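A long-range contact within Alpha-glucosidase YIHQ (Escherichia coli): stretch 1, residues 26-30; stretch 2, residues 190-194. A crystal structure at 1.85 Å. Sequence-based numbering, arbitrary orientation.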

# COMPACT_ATOMS: atom_id res chain seq x y z
N GLN A 26 -3.44 -27.20 15.87
CA GLN A 26 -2.09 -27.81 15.88
C GLN A 26 -0.90 -26.95 15.65
O GLN A 26 0.22 -27.46 15.71
CB GLN A 26 -1.97 -29.04 14.98
CG GLN A 26 -2.51 -30.26 15.67
CD GLN A 26 -3.54 -30.85 14.80
OE1 GLN A 26 -3.23 -31.73 13.98
NE2 GLN A 26 -4.77 -30.31 14.89
N ARG A 27 -1.08 -25.65 15.40
CA ARG A 27 0.10 -24.78 15.34
C ARG A 27 0.48 -24.37 16.78
O ARG A 27 -0.37 -23.92 17.52
CB ARG A 27 -0.31 -23.47 14.61
CG ARG A 27 -0.45 -23.57 13.12
CD ARG A 27 -1.57 -24.42 12.60
NE ARG A 27 -1.84 -24.14 11.17
CZ ARG A 27 -2.87 -24.65 10.48
NH1 ARG A 27 -3.73 -25.48 11.04
NH2 ARG A 27 -3.06 -24.28 9.23
N LEU A 28 1.72 -24.51 17.14
CA LEU A 28 2.20 -24.06 18.40
C LEU A 28 2.30 -22.51 18.32
O LEU A 28 3.09 -22.01 17.56
CB LEU A 28 3.57 -24.64 18.64
CG LEU A 28 4.29 -24.21 19.94
CD1 LEU A 28 3.44 -24.64 21.12
CD2 LEU A 28 5.68 -24.70 20.09
N ILE A 29 1.49 -21.82 19.10
CA ILE A 29 1.37 -20.33 19.15
C ILE A 29 2.17 -19.70 20.30
O ILE A 29 2.93 -18.74 20.05
CB ILE A 29 -0.11 -19.87 19.19
CG1 ILE A 29 -0.89 -20.27 17.91
CG2 ILE A 29 -0.25 -18.36 19.29
CD1 ILE A 29 -0.39 -19.81 16.54
N LEU A 30 2.04 -20.24 21.54
CA LEU A 30 2.75 -19.73 22.74
C LEU A 30 3.40 -20.86 23.53
O LEU A 30 2.79 -21.95 23.66
CB LEU A 30 1.78 -19.05 23.69
CG LEU A 30 0.88 -17.94 23.20
CD1 LEU A 30 -0.14 -17.54 24.26
CD2 LEU A 30 1.73 -16.72 22.84
N THR A 190 3.94 -19.30 6.93
CA THR A 190 3.85 -20.56 6.17
C THR A 190 3.39 -21.77 7.01
O THR A 190 3.23 -22.83 6.43
CB THR A 190 5.09 -20.85 5.37
OG1 THR A 190 6.27 -20.87 6.17
CG2 THR A 190 5.23 -19.78 4.21
N GLN A 191 3.16 -21.60 8.33
CA GLN A 191 2.30 -22.57 9.11
C GLN A 191 0.84 -22.40 8.79
O GLN A 191 -0.00 -22.99 9.40
CB GLN A 191 2.59 -22.37 10.58
CG GLN A 191 4.03 -22.73 10.92
CD GLN A 191 4.27 -22.96 12.43
OE1 GLN A 191 3.43 -23.47 13.11
NE2 GLN A 191 5.39 -22.51 12.93
N LYS A 192 0.52 -21.51 7.81
CA LYS A 192 -0.78 -21.29 7.29
C LYS A 192 -1.78 -20.70 8.30
O LYS A 192 -2.87 -21.27 8.60
CB LYS A 192 -1.32 -22.55 6.56
CG LYS A 192 -0.63 -22.77 5.24
CD LYS A 192 -1.21 -23.99 4.50
CE LYS A 192 -0.51 -24.21 3.17
NZ LYS A 192 -1.17 -25.37 2.50
N TYR A 193 -1.37 -19.58 8.91
CA TYR A 193 -2.25 -18.80 9.71
C TYR A 193 -1.92 -17.34 9.40
O TYR A 193 -0.84 -17.06 8.87
CB TYR A 193 -2.07 -19.05 11.19
CG TYR A 193 -0.76 -18.62 11.82
CD1 TYR A 193 -0.57 -17.30 12.23
CD2 TYR A 193 0.27 -19.51 12.05
CE1 TYR A 193 0.64 -16.91 12.83
CE2 TYR A 193 1.44 -19.14 12.69
CZ TYR A 193 1.61 -17.77 13.07
OH TYR A 193 2.83 -17.33 13.64
N TYR A 194 -2.82 -16.49 9.80
CA TYR A 194 -2.51 -15.04 9.83
C TYR A 194 -2.65 -14.59 11.23
O TYR A 194 -3.44 -15.18 12.02
CB TYR A 194 -3.50 -14.24 8.96
CG TYR A 194 -4.99 -14.08 9.39
CD1 TYR A 194 -5.37 -13.28 10.47
CD2 TYR A 194 -6.03 -14.71 8.69
CE1 TYR A 194 -6.70 -13.18 10.86
CE2 TYR A 194 -7.37 -14.58 9.09
CZ TYR A 194 -7.69 -13.84 10.19
OH TYR A 194 -9.00 -13.65 10.65
O HOH W 1 5.68 -22.86 15.88
O HOH W 2 2.78 -21.52 14.96
O HOH W 3 3.84 -25.15 15.24

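Arg27 dominates the contact between the two stretches, which lie at least 163 residues apart in sequence wherever they touch. Of the 228 Å² buried between them, summed over both sides, 84 Å² belongs to Arg27 and 49 Å² to Gln191. Arg27 CA and Gln191 CA, the nearest such pair across the stretches, are 7.0 Å apart. This spacing is too wide for direct pairing of the two backbones, and the gap is bridged by side chains and by water.

The CA-to-CB bond of Arg27 points toward the second stretch. With chi1 at m and chi2 at p, the chain bends and then runs nearly extended through chi3 (t), carrying the guanidinium to the backbone carbonyls of the loop that precedes the strand at Tyr193. The principal bond runs from Arg27 NE to Gln191 O, at 2.8 Å and with an N-H...O angle of 157°; the acceptor lies at the edge of the guanidinium, near its plane, where the N-H groups point. Arg27 NH2 adds two weak hydrogen bonds, to Lys192 O at 3.1 Å and to Gln191 O at 3.3 Å, with angles of 125° and 130°. Arginine suits this place because one planar group offers several donors, enough to engage two successive carbonyls. Lys192 contributes here chiefly through its backbone: the end of its side chain leads away, and its NZ is satisfied elsewhere in the structure.

Gln191 also directs its CB toward the opposing stretch, but its amide meets Leu28 through water. Gln191 OE1 lies 4.5 Å from Leu28 N, too far for a direct bond. Water 3 fills the gap, accepting from Leu28 N at 2.9 Å and donating to Gln191 OE1 at 2.7 Å. Water 2 donates to both Leu28 O, at 2.7 Å, and Gln191 OE1, at 2.8 Å, while water 1 accepts from Gln191 NE2 at 3.0 Å and donates to Leu28 O at 3.2 Å. With a carbonyl oxygen that accepts and an NH2 that donates, the glutamine amide can serve all three waters. The leucine side chain itself leads away from the contact.

Beside this polar network, Tyr193 supplies an apolar surface and buries 34 Å². Ile29 CD1 sits over one face of its ring, 4.3 Å from Tyr193 CE2; the CB of Ile29 points sideways, but the end of the side chain comes nearer. Arg27 CG approaches Tyr193 CD2 at the same distance, so the aliphatic part of the arginine packs against the tyrosine while its guanidinium binds the loop.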